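Copper-transporting ATPase PAA1, chloroplastic (Arabidopsis thaliana, PDB 5LBD) uses the energy of ATP hydrolysis to move monovalent copper across the plastid envelope, this crystallised chain being its nucleotide-binding N-domain. Local coordinates at residues 30-35 with 82-87; 58-63 with 77-82. The protein carries 2 engineered substitutions. All blocks are in the same frame, centred on the assembly; numbering follows the deposited sequence. Where two conformers were deposited one is given.

Interaction 1 (30-35 with 82-87); sequences LMLAAA and KRVTVG
Ala33 and Val86 meet methyl to methyl where helix 26-37 lies across strand 82-87 of the antiparallel sheet in this N-domain. The axes of the two short segments stand 84° apart and approach to 8.2 Å, so the helix runs nearly square across the strand and touches it through one edge of a turn, Leu32 and Ala33.

The close part of the contact is the apolar row of Val84 and Val86, both of which direct CB at the helix. CG2 of Val86 lies 3.9 Å from CB of Ala33 and just as near its CA, so this methyl rests on the backbone as well as on the side chain. With CG1 anti to the backbone N (chi1 177°), Val84 brings that methyl to 3.9 Å from the carbonyl O of Leu32 and to 4.2 Å from CB of Leu32. The small side chain of Ala33 probably allows CG2 of Val86 to come this near its CA; Ile118 of the neighbouring strand 115-120 also packs on both Ala33 and Val86.

Toward Lys82 the contact thins and becomes partly exposed. Its side chain crosses that of Leu32 at about a right angle, and a single pair is close, CD2 of Leu32 with CE of Lys82 at 4.0 Å. The lysine chain bends at its last two torsions, and its ammonium group, NZ, is hydrogen-bonded to the carbonyl O of Asn80 instead of to the helix.

Two hundred square ångströms are buried, without a polar bond between the segments. Cohesion here therefore rests on the fit of aliphatic groups, and the lysine contributes its methylene chain while its NZ finds an acceptor outside this contact.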
ATOM      1  N   LEU A  30       6.078   2.800  -0.721  1.00 13.95           N
ATOM      2  CA  LEU A  30       6.151   2.372   0.673  1.00 17.88           C
ATOM      3  C   LEU A  30       5.671   3.469   1.615  1.00 15.19           C
ATOM      4  O   LEU A  30       4.966   3.199   2.605  1.00 16.23           O
ATOM      5  CB  LEU A  30       7.569   1.958   1.049  1.00 16.69           C
ATOM      6  CG  LEU A  30       7.977   0.598   0.537  1.00 16.80           C
ATOM      7  CD1 LEU A  30       9.425   0.400   0.818  1.00 20.39           C
ATOM      8  CD2 LEU A  30       7.177  -0.508   1.184  1.00 20.63           C
HETATM    9  N   MSE A  31       6.071   4.699   1.368  1.00 13.75           N
HETATM   10  CA  MSE A  31       5.689   5.777   2.251  1.00 17.12           C
HETATM   11  C   MSE A  31       4.185   6.075   2.145  1.00 17.64           C
HETATM   12  O   MSE A  31       3.560   6.327   3.140  1.00 16.06           O
HETATM   13  CB  MSE A  31       6.568   6.987   1.967  1.00 19.24           C
HETATM   14  CG  MSE A  31       8.034   6.719   2.350  1.00 20.93           C
HETATM   15 SE   MSE A  31       9.138   8.285   2.419  0.58 30.20          SE
HETATM   16  CE  MSE A  31       8.622   8.943   0.776  1.00 24.65           C
ATOM     17  N   LEU A  32       3.599   5.986   0.950  1.00 16.38           N
ATOM     18  CA  LEU A  32       2.162   6.209   0.842  1.00 14.39           C
ATOM     19  C   LEU A  32       1.401   5.097   1.539  1.00 13.52           C
ATOM     20  O   LEU A  32       0.432   5.341   2.260  1.00 15.42           O
ATOM     21  CB  LEU A  32       1.769   6.257  -0.637  1.00 16.05           C
ATOM     22  CG  LEU A  32       2.185   7.478  -1.433  1.00 16.38           C
ATOM     23  CD1 LEU A  32       2.039   7.194  -2.905  1.00 19.18           C
ATOM     24  CD2 LEU A  32       1.386   8.688  -1.047  1.00 19.93           C
ATOM     25  N   ALA A  33       1.817   3.857   1.309  1.00 15.43           N
ATOM     26  CA  ALA A  33       1.115   2.739   1.959  1.00 15.84           C
ATOM     27  C   ALA A  33       1.264   2.802   3.478  1.00 13.96           C
ATOM     28  O   ALA A  33       0.312   2.566   4.224  1.00 16.68           O
ATOM     29  CB  ALA A  33       1.646   1.419   1.428  1.00 15.70           C
ATOM     30  N   ALA A  34       2.447   3.174   3.959  1.00 14.84           N
ATOM     31  CA  ALA A  34       2.630   3.290   5.392  1.00 14.94           C
ATOM     32  C   ALA A  34       1.737   4.359   6.000  1.00 16.93           C
ATOM     33  O   ALA A  34       1.348   4.240   7.156  1.00 17.28           O
ATOM     34  CB  ALA A  34       4.083   3.582   5.713  1.00 16.35           C
ATOM     35  N   ALA A  35       1.448   5.432   5.268  1.00 15.25           N
ATOM     36  CA  ALA A  35       0.557   6.453   5.793  1.00 17.58           C
ATOM     37  C   ALA A  35      -0.845   5.897   6.014  1.00 15.64           C
ATOM     38  O   ALA A  35      -1.508   6.221   7.000  1.00 18.11           O
ATOM     39  CB  ALA A  35       0.499   7.627   4.837  1.00 19.14           C
ATOM     40  N   LYS A  82      -4.518  12.220  -2.225  1.00 25.79           N
ATOM     41  CA  LYS A  82      -4.659  11.062  -3.090  1.00 28.21           C
ATOM     42  C   LYS A  82      -5.406   9.967  -2.359  1.00 21.91           C
ATOM     43  O   LYS A  82      -5.179   9.748  -1.170  1.00 22.14           O
ATOM     44  CB  LYS A  82      -3.284  10.545  -3.544  1.00 29.61           C
ATOM     45  CG  LYS A  82      -2.548  11.517  -4.424  1.00 30.49           C
ATOM     46  CD  LYS A  82      -1.112  11.071  -4.618  1.00 34.91           C
ATOM     47  CE  LYS A  82      -0.230  11.475  -3.442  1.00 43.00           C
ATOM     48  NZ  LYS A  82      -0.111  12.952  -3.347  1.00 49.61           N
ATOM     49  N   ARG A  83      -6.255   9.222  -3.086  1.00 22.52           N
ATOM     50  CA  ARG A  83      -6.912   8.047  -2.516  1.00 19.12           C
ATOM     51  C   ARG A  83      -5.966   6.860  -2.627  1.00 20.62           C
ATOM     52  O   ARG A  83      -5.756   6.328  -3.721  1.00 25.59           O
ATOM     53  CB  ARG A  83      -8.217   7.736  -3.247  1.00 22.57           C
ATOM     54  CG  ARG A  83      -9.138   8.926  -3.429  1.00 29.57           C
ATOM     55  CD  ARG A  83     -10.523   8.533  -4.045  1.00 41.34           C
ATOM     56  NE  ARG A  83     -10.444   8.020  -5.421  1.00 29.87           N
ATOM     57  CZ  ARG A  83     -10.324   6.731  -5.737  1.00 32.06           C
ATOM     58  NH1 ARG A  83     -10.276   5.795  -4.781  1.00 29.35           N
ATOM     59  NH2 ARG A  83     -10.254   6.378  -7.021  1.00 27.03           N
ATOM     60  N   VAL A  84      -5.419   6.423  -1.500  1.00 18.74           N
ATOM     61  CA  VAL A  84      -4.384   5.395  -1.472  1.00 16.18           C
ATOM     62  C   VAL A  84      -5.014   4.139  -0.894  1.00 16.97           C
ATOM     63  O   VAL A  84      -5.515   4.164   0.232  1.00 16.31           O
ATOM     64  CB  VAL A  84      -3.157   5.826  -0.658  1.00 16.27           C
ATOM     65  CG1 VAL A  84      -2.152   4.693  -0.601  1.00 17.07           C
ATOM     66  CG2 VAL A  84      -2.526   7.049  -1.263  1.00 19.19           C
ATOM     67  N   THR A  85      -4.996   3.049  -1.657  1.00 14.03           N
ATOM     68  CA  THR A  85      -5.544   1.776  -1.226  1.00 13.00           C
ATOM     69  C   THR A  85      -4.410   0.793  -1.004  1.00 16.69           C
ATOM     70  O   THR A  85      -3.414   0.792  -1.723  1.00 16.71           O
ATOM     71  CB  THR A  85      -6.505   1.185  -2.247  1.00 15.51           C
ATOM     72  OG1 THR A  85      -5.852   1.136  -3.517  1.00 17.93           O
ATOM     73  CG2 THR A  85      -7.734   2.047  -2.329  1.00 21.41           C
ATOM     74  N   VAL A  86      -4.590  -0.077  -0.018  1.00 15.74           N
ATOM     75  CA  VAL A  86      -3.643  -1.112   0.343  1.00 12.72           C
ATOM     76  C   VAL A  86      -4.445  -2.381   0.578  1.00 16.02           C
ATOM     77  O   VAL A  86      -5.227  -2.444   1.535  1.00 15.10           O
ATOM     78  CB  VAL A  86      -2.851  -0.764   1.595  1.00 15.00           C
ATOM     79  CG1 VAL A  86      -1.870  -1.811   1.866  1.00 17.15           C
ATOM     80  CG2 VAL A  86      -2.169   0.603   1.459  1.00 16.63           C
ATOM     81  N   GLY A  87      -4.282  -3.380  -0.280  1.00 13.16           N
ATOM     82  CA  GLY A  87      -5.046  -4.598  -0.070  1.00 15.28           C
ATOM     83  C   GLY A  87      -4.983  -5.564  -1.218  1.00 15.71           C
ATOM     84  O   GLY A  87      -3.995  -5.613  -1.956  1.00 14.90           O
TER

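Interaction 2 (58-63 with 77-82); sequences QTMKAE and AIVNNK
The carbonyl O of Ile78 accepts the backbone N of Glu63 at 2.7 Å, the one hydrogen bond joining these segments, with an N-H...O angle of 159°. The same oxygen receives a CA-H...O contact from Ala62 CA at 3.1 Å. The motif beside it is a beta hairpin: a type I' turn from Val79 to Lys82 links strands 74-79 and 82-87. Segment 58-63, irregular chain, runs beside the end of the first of these strands and the turn, which is closed by Lys82 N bonding to Val79 O at 2.9 Å.

Glu63 lies over Ile78: chi1 (-62°) sets CG anti to the carbonyl carbon, and the extended chi2 (-179°) carries CD to 3.4 Å from Ile78 CG2. Replacing Glu63 with an alanine would probably leave that methyl without its cover and open a gap beside Ile78, although the backbone bond could remain.

Met60 was deposited in two conformers; in one of them its side chain crosses that of Asn80 at about a right angle, with ND2 of Asn80 3.5 Å from CG of Met60, while Met60 CB touches Val79 CG1. On the inner side, CB of Ala62 meets CB of Ala77 at 3.7 Å.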
ATOM      1  N   GLN A  58       9.849  14.546   5.653  1.00 49.44           N
ATOM      2  CA  GLN A  58       8.560  15.068   6.102  1.00 57.40           C
ATOM      3  C   GLN A  58       7.488  13.999   5.926  1.00 60.45           C
ATOM      4  O   GLN A  58       7.049  13.710   4.807  1.00 66.15           O
ATOM      5  CB  GLN A  58       8.167  16.339   5.337  1.00 67.71           C
ATOM      6  CG  GLN A  58       9.174  17.504   5.444  1.00 83.74           C
ATOM      7  CD  GLN A  58      10.231  17.507   4.333  1.00 91.34           C
ATOM      8  OE1 GLN A  58      10.791  16.466   3.996  1.00 99.63           O
ATOM      9  NE2 GLN A  58      10.516  18.680   3.776  1.00 78.46           N
ATOM     10  N   THR A  59       7.063  13.407   7.031  1.00 61.89           N
ATOM     11  CA  THR A  59       6.146  12.281   6.959  1.00 57.18           C
ATOM     12  C   THR A  59       4.830  12.699   6.314  1.00 58.77           C
ATOM     13  O   THR A  59       4.201  13.676   6.732  1.00 68.20           O
ATOM     14  CB  THR A  59       5.879  11.728   8.363  1.00 71.52           C
ATOM     15  OG1 THR A  59       5.127  12.687   9.125  1.00 82.31           O
ATOM     16  CG2 THR A  59       7.193  11.419   9.095  1.00 64.67           C
HETATM   17  N   MSE A  60       4.443  11.969   5.271  0.75 43.32           N
HETATM   18  CA  MSE A  60       3.104  12.046   4.713  0.75 56.08           C
HETATM   19  C   MSE A  60       2.133  11.460   5.707  0.75 38.82           C
HETATM   20  O   MSE A  60       2.425  10.422   6.306  0.75 34.85           O
HETATM   21  CB  MSE A  60       2.999  11.261   3.417  0.75 46.06           C
HETATM   22  CG  MSE A  60       4.073  11.538   2.400  0.75 65.22           C
HETATM   23 SE   MSE A  60       3.881  10.214   0.989  0.75 75.90          SE
HETATM   24  CE  MSE A  60       5.352  10.734  -0.186  0.75 68.98           C
ATOM     25  N   LYS A  61       0.980  12.096   5.875  1.00 42.64           N
ATOM     26  CA  LYS A  61      -0.035  11.581   6.778  1.00 38.64           C
ATOM     27  C   LYS A  61      -1.374  11.456   6.072  1.00 36.47           C
ATOM     28  O   LYS A  61      -1.713  12.237   5.175  1.00 36.13           O
ATOM     29  CB  LYS A  61      -0.187  12.484   8.013  1.00 46.22           C
ATOM     30  CG  LYS A  61       0.575  11.990   9.243  1.00 62.96           C
ATOM     31  CD  LYS A  61       0.308  12.851  10.498  1.00 59.69           C
ATOM     32  CE  LYS A  61       1.155  14.128  10.506  1.00 73.89           C
ATOM     33  NZ  LYS A  61       1.297  14.761  11.872  1.00 70.61           N
ATOM     34  N   ALA A  62      -2.128  10.455   6.496  1.00 30.35           N
ATOM     35  CA  ALA A  62      -3.511  10.336   6.095  1.00 30.03           C
ATOM     36  C   ALA A  62      -4.315  11.504   6.653  1.00 31.73           C
ATOM     37  O   ALA A  62      -4.064  11.989   7.760  1.00 33.60           O
ATOM     38  CB  ALA A  62      -4.086   9.006   6.588  1.00 33.28           C
ATOM     39  N   GLU A  63      -5.301  11.923   5.887  1.00 31.79           N
ATOM     40  CA  GLU A  63      -6.202  12.971   6.379  1.00 33.83           C
ATOM     41  C   GLU A  63      -7.007  12.425   7.546  1.00 33.44           C
ATOM     42  O   GLU A  63      -7.481  11.331   7.517  1.00 31.21           O
ATOM     43  CB  GLU A  63      -7.143  13.568   5.315  1.00 36.90           C
ATOM     44  CG  GLU A  63      -6.448  14.259   4.184  1.00 44.75           C
ATOM     45  CD  GLU A  63      -7.416  14.876   3.144  1.00 58.38           C
ATOM     46  OE1 GLU A  63      -6.956  15.617   2.259  1.00 60.32           O
ATOM     47  OE2 GLU A  63      -8.634  14.581   3.220  1.00 51.61           O
ATOM     48  N   ALA A  77      -7.114   5.402   2.633  1.00 16.70           N
ATOM     49  CA  ALA A  77      -7.138   6.698   3.292  1.00 15.76           C
ATOM     50  C   ALA A  77      -6.781   7.723   2.235  1.00 16.76           C
ATOM     51  O   ALA A  77      -6.323   7.380   1.143  1.00 20.44           O
ATOM     52  CB  ALA A  77      -6.179   6.743   4.498  1.00 19.70           C
ATOM     53  N   ILE A  78      -6.999   8.979   2.550  1.00 16.53           N
ATOM     54  CA  ILE A  78      -6.518  10.059   1.711  1.00 18.40           C
ATOM     55  C   ILE A  78      -5.158  10.459   2.240  1.00 19.07           C
ATOM     56  O   ILE A  78      -5.019  10.835   3.402  1.00 23.00           O
ATOM     57  CB  ILE A  78      -7.476  11.248   1.708  1.00 20.66           C
ATOM     58  CG1 ILE A  78      -8.867  10.793   1.273  1.00 22.90           C
ATOM     59  CG2 ILE A  78      -6.963  12.384   0.816  1.00 25.67           C
ATOM     60  CD1 ILE A  78      -8.932  10.255  -0.111  1.00 32.05           C
ATOM     61  N   VAL A  79      -4.160  10.421   1.366  1.00 20.11           N
ATOM     62  CA  VAL A  79      -2.807  10.821   1.730  1.00 21.68           C
ATOM     63  C   VAL A  79      -2.378  11.892   0.752  1.00 24.62           C
ATOM     64  O   VAL A  79      -2.354  11.647  -0.457  1.00 26.69           O
ATOM     65  CB  VAL A  79      -1.849   9.626   1.699  1.00 22.01           C
ATOM     66  CG1 VAL A  79      -0.451  10.040   2.134  1.00 21.76           C
ATOM     67  CG2 VAL A  79      -2.363   8.537   2.568  1.00 20.31           C
ATOM     68  N   ASN A  80      -2.070  13.077   1.273  1.00 29.88           N
ATOM     69  CA  ASN A  80      -1.705  14.221   0.451  1.00 31.36           C
ATOM     70  C   ASN A  80      -2.604  14.310  -0.774  1.00 42.66           C
ATOM     71  O   ASN A  80      -2.147  14.350  -1.915  1.00 31.06           O
ATOM     72  CB  ASN A  80      -0.234  14.146   0.054  1.00 31.49           C
ATOM     73  CG  ASN A  80       0.710  14.331   1.249  1.00 51.64           C
ATOM     74  OD1 ASN A  80       0.298  14.779   2.326  1.00 50.38           O
ATOM     75  ND2 ASN A  80       1.988  13.998   1.055  1.00 50.78           N
ATOM     76  N   ASN A  81      -3.912  14.314  -0.521  1.00 33.09           N
ATOM     77  CA  ASN A  81      -4.937  14.534  -1.530  1.00 27.41           C
ATOM     78  C   ASN A  81      -5.069  13.389  -2.526  1.00 27.53           C
ATOM     79  O   ASN A  81      -5.692  13.559  -3.582  1.00 38.37           O
ATOM     80  CB  ASN A  81      -4.705  15.838  -2.285  1.00 31.30           C
ATOM     81  CG  ASN A  81      -4.920  17.042  -1.419  1.00 43.19           C
ATOM     82  OD1 ASN A  81      -4.052  17.901  -1.297  1.00 60.21           O
ATOM     83  ND2 ASN A  81      -6.094  17.115  -0.804  1.00 48.18           N
ATOM     84  N   LYS A  82      -4.518  12.220  -2.225  1.00 25.79           N
ATOM     85  CA  LYS A  82      -4.659  11.062  -3.090  1.00 28.21           C
ATOM     86  C   LYS A  82      -5.406   9.967  -2.359  1.00 21.91           C
ATOM     87  O   LYS A  82      -5.179   9.748  -1.170  1.00 22.14           O
ATOM     88  CB  LYS A  82      -3.284  10.545  -3.544  1.00 29.61           C
ATOM     89  CG  LYS A  82      -2.548  11.517  -4.424  1.00 30.49           C
ATOM     90  CD  LYS A  82      -1.112  11.071  -4.618  1.00 34.91           C
ATOM     91  CE  LYS A  82      -0.230  11.475  -3.442  1.00 43.00           C
ATOM     92  NZ  LYS A  82      -0.111  12.952  -3.347  1.00 49.61           N
TER

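From the N terminus, helix 26-37 comes first, and interaction 1 closes the long loop from 30-35 to 82-87. Inside it, after helix 43-52, the irregular segment 58-63 meets 77-82 and closes a shorter loop holding strand 68-70 and the start of strand 74-79. Interaction 2 is thus nested within interaction 1 without crossing it, and their centres lie about 8 Å apart. They share Lys82 and use neighbouring strands of one sheet, where Val84 N lies 3.0 Å from Ala77 O, a probable hydrogen bond. CB of Ala35 also packs against the carbonyl O of Met60, tying the helix to the loop.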